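Local structure of alginate lyase (Chitinophaga sp. MD30, 6KCW) at residues W86-K91 against T220-P225; S171-N176 against A202-K207. The protein probably cleaves alginate by beta-elimination, as a calcium-containing bacterial alginate lyase of polysaccharide lyase family 36. One frame throughout, in Å; residues are numbered along the deposited sequence.

Contact 1: residues W86-K91 against T220-P225; sequences WSRGGK and TYWQSP. With PO4 (phosphate ion), chain B.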
loop_
_atom_site.group_PDB
_atom_site.type_symbol
_atom_site.label_atom_id
_atom_site.label_comp_id
_atom_site.label_asym_id
_atom_site.label_seq_id
_atom_site.Cartn_x
_atom_site.Cartn_y
_atom_site.Cartn_z
ATOM N N TRP A 86 12.124 -7.443 10.871
ATOM C CA TRP A 86 11.829 -6.055 10.526
ATOM C C TRP A 86 12.788 -5.529 9.469
ATOM O O TRP A 86 12.366 -4.929 8.475
ATOM C CB TRP A 86 11.909 -5.175 11.769
ATOM C CG TRP A 86 10.885 -5.422 12.828
ATOM C CD1 TRP A 86 11.122 -5.600 14.156
ATOM C CD2 TRP A 86 9.461 -5.458 12.664
ATOM N NE1 TRP A 86 9.944 -5.752 14.828
ATOM C CE2 TRP A 86 8.905 -5.672 13.937
ATOM C CE3 TRP A 86 8.602 -5.330 11.566
ATOM C CZ2 TRP A 86 7.526 -5.766 14.146
ATOM C CZ3 TRP A 86 7.240 -5.429 11.770
ATOM C CH2 TRP A 86 6.713 -5.645 13.051
ATOM N N SER A 87 14.085 -5.750 9.676
ATOM C CA SER A 87 15.158 -5.235 8.812
ATOM C C SER A 87 14.996 -3.715 8.720
ATOM O O SER A 87 14.785 -3.073 9.757
ATOM C CB SER A 87 15.154 -5.982 7.491
ATOM O OG SER A 87 16.171 -5.482 6.674
ATOM N N ARG A 88 15.089 -3.107 7.531
ATOM C CA ARG A 88 14.984 -1.651 7.454
ATOM C C ARG A 88 13.549 -1.184 7.249
ATOM O O ARG A 88 13.153 -0.157 7.807
ATOM C CB ARG A 88 15.879 -1.094 6.341
ATOM C CG ARG A 88 15.736 0.415 6.088
ATOM C CD ARG A 88 16.516 1.216 7.139
ATOM N NE ARG A 88 16.666 2.598 6.763
ATOM C CZ ARG A 88 16.703 3.593 7.638
ATOM N NH1 ARG A 88 16.561 3.348 8.934
ATOM N NH2 ARG A 88 16.860 4.856 7.227
ATOM N N GLY A 89 12.755 -1.921 6.485
ATOM C CA GLY A 89 11.372 -1.574 6.252
ATOM C C GLY A 89 10.982 -1.918 4.836
ATOM O O GLY A 89 11.728 -2.553 4.100
ATOM N N GLY A 90 9.790 -1.493 4.449
ATOM C CA GLY A 90 9.318 -1.752 3.107
ATOM C C GLY A 90 7.867 -1.337 2.995
ATOM O O GLY A 90 7.296 -0.771 3.927
ATOM N N LYS A 91 7.280 -1.655 1.843
ATOM C CA LYS A 91 5.883 -1.346 1.559
ATOM C C LYS A 91 4.972 -2.488 2.030
ATOM O O LYS A 91 5.350 -3.663 2.008
ATOM C CB LYS A 91 5.690 -1.087 0.056
ATOM C CG LYS A 91 6.132 0.304 -0.456
ATOM C CD LYS A 91 7.615 0.595 -0.182
ATOM C CE LYS A 91 8.134 1.839 -0.891
ATOM N NZ LYS A 91 9.476 2.162 -0.340
ATOM N N THR A 220 20.952 -2.637 -1.071
ATOM C CA THR A 220 20.949 -4.011 -0.568
ATOM C C THR A 220 20.825 -4.108 0.946
ATOM O O THR A 220 20.651 -5.213 1.457
ATOM C CB THR A 220 22.226 -4.749 -0.992
ATOM O OG1 THR A 220 23.314 -4.344 -0.141
ATOM C CG2 THR A 220 22.560 -4.447 -2.451
ATOM N N TYR A 221 20.957 -3.010 1.674
ATOM C CA TYR A 221 20.890 -3.079 3.120
ATOM C C TYR A 221 19.452 -3.093 3.641
ATOM O O TYR A 221 19.250 -3.288 4.843
ATOM C CB TYR A 221 21.680 -1.918 3.732
ATOM C CG TYR A 221 21.144 -0.518 3.431
ATOM C CD1 TYR A 221 20.046 0.008 4.123
ATOM C CD2 TYR A 221 21.762 0.287 2.495
ATOM C CE1 TYR A 221 19.575 1.283 3.853
ATOM C CE2 TYR A 221 21.301 1.560 2.231
ATOM C CZ TYR A 221 20.210 2.048 2.898
ATOM O OH TYR A 221 19.775 3.321 2.604
ATOM N N TRP A 222 18.460 -2.860 2.773
ATOM C CA TRP A 222 17.052 -3.066 3.079
ATOM C C TRP A 222 16.660 -4.540 3.067
ATOM O O TRP A 222 15.534 -4.873 3.469
ATOM C CB TRP A 222 16.175 -2.323 2.067
ATOM C CG TRP A 222 16.172 -0.839 2.176
ATOM C CD1 TRP A 222 17.135 0.024 1.734
ATOM C CD2 TRP A 222 15.127 -0.027 2.720
ATOM N NE1 TRP A 222 16.760 1.327 1.990
ATOM C CE2 TRP A 222 15.534 1.319 2.600
ATOM C CE3 TRP A 222 13.895 -0.305 3.315
ATOM C CZ2 TRP A 222 14.749 2.374 3.043
ATOM C CZ3 TRP A 222 13.122 0.748 3.755
ATOM C CH2 TRP A 222 13.549 2.068 3.613
ATOM N N GLN A 223 17.544 -5.418 2.596
ATOM C CA GLN A 223 17.241 -6.838 2.543
ATOM C C GLN A 223 17.260 -7.457 3.934
ATOM O O GLN A 223 17.796 -6.900 4.896
ATOM C CB GLN A 223 18.244 -7.584 1.664
ATOM C CG GLN A 223 17.984 -7.461 0.178
ATOM C CD GLN A 223 19.183 -7.861 -0.655
ATOM O OE1 GLN A 223 20.180 -8.343 -0.124
ATOM N NE2 GLN A 223 19.095 -7.657 -1.967
ATOM N N SER A 224 16.674 -8.641 4.018
ATOM C CA SER A 224 16.710 -9.482 5.190
ATOM C C SER A 224 17.358 -10.814 4.836
ATOM O O SER A 224 17.200 -11.306 3.714
ATOM C CB SER A 224 15.293 -9.726 5.727
ATOM O OG SER A 224 15.247 -10.865 6.557
ATOM N N PRO A 225 18.092 -11.423 5.767
ATOM C CA PRO A 225 18.701 -12.732 5.498
ATOM C C PRO A 225 17.747 -13.922 5.591
ATOM O O PRO A 225 18.167 -15.042 5.276
ATOM C CB PRO A 225 19.797 -12.818 6.572
ATOM C CG PRO A 225 19.274 -12.012 7.701
ATOM C CD PRO A 225 18.513 -10.867 7.066
HETATM P P PO4 B . 10.244 4.199 -3.495
HETATM O O1 PO4 B . 9.221 3.231 -4.032
HETATM O O2 PO4 B . 11.446 4.211 -4.415
HETATM O O3 PO4 B . 10.756 3.756 -2.143
HETATM O O4 PO4 B . 9.644 5.613 -3.452
HETATM O O HOH W 1 13.502 -4.589 5.058
#
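R88 lays the aliphatic start of its side chain over one face of the W222 indole. With CG anti to the backbone N (chi1 174°), that methylene stands almost straight above the six-membered ring, and R88 CG comes within 3.4 Å of W222 CE3, a clear CH-pi contact. The guanidinium plane is turned 59° from the ring, and its cation-pi attraction is weak at most, with R88 CZ 5.7 Å from the centroid of the six-membered ring of W222. The same indole offers its edge to the start of strand 89-92, where G89 O lies 3.2 Å from W222 CE3. A CB on G89 would probably press against the R88 carbonyl at these backbone angles, and would also come close to W222 CZ3.

Farther along 220-225, S87 OG donates to Q223 O at 2.8 Å, approaching from above the carbonyl plane. Water 1 adds an indirect link, accepting from G89 N and donating to W222 O. S224 OG turns instead to D85.

Beyond the indole, K91 NZ bonds phosphate O3 at 2.7 Å and is also bonded to G216 O; R117 and Y133 grip the ion too. The phosphate probably comes from the crystallisation liquor. Held by a lysine, an arginine and a tyrosine, it is consistent with a pocket that could accept an acidic sugar, while the neighbouring contact is held by CH-pi packing, a hydroxyl-to-carbonyl bond and a water.

Contact 2: residues S171-N176 against A202-K207; sequences SNTGSN and AQRLIK
R204 turns its CG between its own backbone N and carbonyl carbon (chi1 55°), and the chain then bends at chi3 (-67°), which carries NE round to the carbonyl of N172. S171 bonds the backbone of R204: with OG anti to its carbonyl carbon (chi1 -48°), the hydroxyl donates to R204 O at 2.9 Å. Each segment thus gives a side-chain donor to a backbone carbonyl of the other.

The guanidinium takes N172 O at its edge. R204 NE lies 3.0 Å from N172 O, in the plane of both the carbonyl and the guanidinium, and a weak second bond runs from R204 NH2 to N172 O at 3.3 Å. NH1 has another partner in E243 O, near the chain's C-terminus, and together these bonds probably limit rotation of the flat group. The T173 side chain runs alongside that of R204, with T173 CG2 3.5 Å from R204 NH2. An alanine in place of R204 would probably leave the carbonyls of N172 and E243 without these donors and open a gap beside the T173 methyl.

From T173 to N176 the chain makes a type II' turn, closed by the N176 N to T173 O bond and by N176 ND2 donating to T173 OG1 at 2.9 Å. T173 OG1 also bonds D178, and N172 OD1 bonds T198 N. The contact thus ties the loop between strands 162-170 and 179-185 to the residues leading into strand 206-215, where I206 packs on F96 and I98 of strand 94-99.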
loop_
_atom_site.group_PDB
_atom_site.type_symbol
_atom_site.label_atom_id
_atom_site.label_comp_id
_atom_site.label_asym_id
_atom_site.label_seq_id
_atom_site.Cartn_x
_atom_site.Cartn_y
_atom_site.Cartn_z
ATOM N N SER A 171 -8.997 13.158 -4.982
ATOM C CA SER A 171 -8.295 13.965 -5.972
ATOM C C SER A 171 -8.358 15.451 -5.627
ATOM O O SER A 171 -9.325 15.936 -5.026
ATOM C CB SER A 171 -8.903 13.750 -7.353
ATOM O OG SER A 171 -9.047 12.377 -7.614
ATOM N N ASN A 172 -7.315 16.179 -6.029
ATOM C CA ASN A 172 -7.372 17.629 -6.016
ATOM C C ASN A 172 -7.875 18.086 -7.382
ATOM O O ASN A 172 -8.144 17.270 -8.266
ATOM C CB ASN A 172 -6.016 18.226 -5.635
ATOM C CG ASN A 172 -4.992 18.187 -6.782
ATOM O OD1 ASN A 172 -4.355 17.156 -7.039
ATOM N ND2 ASN A 172 -4.818 19.319 -7.456
ATOM N N THR A 173 -8.067 19.392 -7.543
ATOM C CA THR A 173 -8.437 19.982 -8.822
ATOM C C THR A 173 -7.416 21.050 -9.191
ATOM O O THR A 173 -6.987 21.824 -8.330
ATOM C CB THR A 173 -9.822 20.635 -8.776
ATOM O OG1 THR A 173 -9.764 21.780 -7.920
ATOM C CG2 THR A 173 -10.856 19.697 -8.241
ATOM N N GLY A 174 -7.038 21.097 -10.469
ATOM C CA GLY A 174 -6.127 22.131 -10.943
ATOM C C GLY A 174 -4.873 22.232 -10.097
ATOM O O GLY A 174 -4.234 21.228 -9.764
ATOM N N SER A 175 -4.493 23.458 -9.741
ATOM C CA SER A 175 -3.360 23.674 -8.852
ATOM C C SER A 175 -3.787 23.869 -7.401
ATOM O O SER A 175 -2.968 24.292 -6.579
ATOM C CB SER A 175 -2.522 24.866 -9.329
ATOM O OG SER A 175 -1.693 24.498 -10.430
ATOM N N ASN A 176 -5.040 23.539 -7.070
ATOM C CA ASN A 176 -5.584 23.712 -5.728
ATOM C C ASN A 176 -5.124 22.593 -4.800
ATOM O O ASN A 176 -4.825 21.465 -5.224
ATOM C CB ASN A 176 -7.116 23.735 -5.740
ATOM C CG ASN A 176 -7.681 24.808 -6.649
ATOM O OD1 ASN A 176 -7.443 26.003 -6.445
ATOM N ND2 ASN A 176 -8.443 24.389 -7.659
ATOM N N ALA A 202 -5.683 16.168 -16.465
ATOM C CA ALA A 202 -5.835 14.909 -17.189
ATOM C C ALA A 202 -5.279 13.725 -16.413
ATOM O O ALA A 202 -5.482 12.580 -16.829
ATOM C CB ALA A 202 -5.149 14.985 -18.564
ATOM N N GLN A 203 -4.580 13.975 -15.308
ATOM C CA GLN A 203 -3.989 12.926 -14.489
ATOM C C GLN A 203 -4.497 12.959 -13.046
ATOM O O GLN A 203 -3.869 12.365 -12.171
ATOM C CB GLN A 203 -2.465 13.046 -14.504
ATOM C CG GLN A 203 -1.786 12.763 -15.856
ATOM C CD GLN A 203 -1.982 11.326 -16.325
ATOM O OE1 GLN A 203 -2.413 10.455 -15.560
ATOM N NE2 GLN A 203 -1.683 11.076 -17.589
ATOM N N ARG A 204 -5.609 13.650 -12.769
ATOM C CA ARG A 204 -6.036 13.876 -11.388
ATOM C C ARG A 204 -6.775 12.702 -10.770
ATOM O O ARG A 204 -6.947 12.687 -9.548
ATOM C CB ARG A 204 -6.937 15.107 -11.304
ATOM C CG ARG A 204 -8.132 15.028 -12.228
ATOM C CD ARG A 204 -8.886 16.341 -12.205
ATOM N NE ARG A 204 -9.484 16.511 -10.889
ATOM C CZ ARG A 204 -10.743 16.217 -10.595
ATOM N NH1 ARG A 204 -11.560 15.767 -11.535
ATOM N NH2 ARG A 204 -11.180 16.381 -9.362
ATOM N N LEU A 205 -7.196 11.722 -11.565
ATOM C CA LEU A 205 -8.085 10.669 -11.092
ATOM C C LEU A 205 -7.335 9.556 -10.372
ATOM O O LEU A 205 -6.210 9.200 -10.727
ATOM C CB LEU A 205 -8.861 10.069 -12.262
ATOM C CG LEU A 205 -9.721 11.119 -12.963
ATOM C CD1 LEU A 205 -10.610 10.508 -14.027
ATOM C CD2 LEU A 205 -10.546 11.835 -11.937
ATOM N N ILE A 206 -7.969 9.016 -9.334
ATOM C CA ILE A 206 -7.531 7.741 -8.787
ATOM C C ILE A 206 -7.751 6.681 -9.853
ATOM O O ILE A 206 -8.873 6.487 -10.338
ATOM C CB ILE A 206 -8.287 7.394 -7.500
ATOM C CG1 ILE A 206 -8.030 8.447 -6.429
ATOM C CG2 ILE A 206 -7.861 6.044 -7.008
ATOM C CD1 ILE A 206 -9.284 8.995 -5.877
ATOM N N LYS A 207 -6.679 5.995 -10.230
ATOM C CA LYS A 207 -6.721 5.081 -11.356
ATOM C C LYS A 207 -6.573 3.621 -10.966
ATOM O O LYS A 207 -7.183 2.763 -11.607
ATOM C CB LYS A 207 -5.634 5.446 -12.372
ATOM C CG LYS A 207 -6.023 6.614 -13.266
ATOM C CD LYS A 207 -4.920 6.952 -14.237
ATOM C CE LYS A 207 -5.491 7.645 -15.469
ATOM N NZ LYS A 207 -6.340 8.836 -15.122
HETATM O O HOH W 2 -5.818 14.207 -8.005
#

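In the fold
The two contacts lie on opposite sides of the chain's centre, their own centres 33 Å apart and their nearest atoms about 16 Å apart. Along the chain they are nested: 86-91 comes first, then both segments of contact 2, and finally 220-225. Strand 206-215 joins them: contact 2 includes its first residues, and contact 1 pairs the loop that follows it with its sheet neighbour, strand 89-92. Both also involve loops leading to the other antiparallel sheet, contact 1 through the connection to 228-241 and contact 2 through the loop between 162-170 and 179-185. Both therefore lie near the ends of strand 206-215 in a two-sheet beta fold, consistent with the concanavalin-like clan.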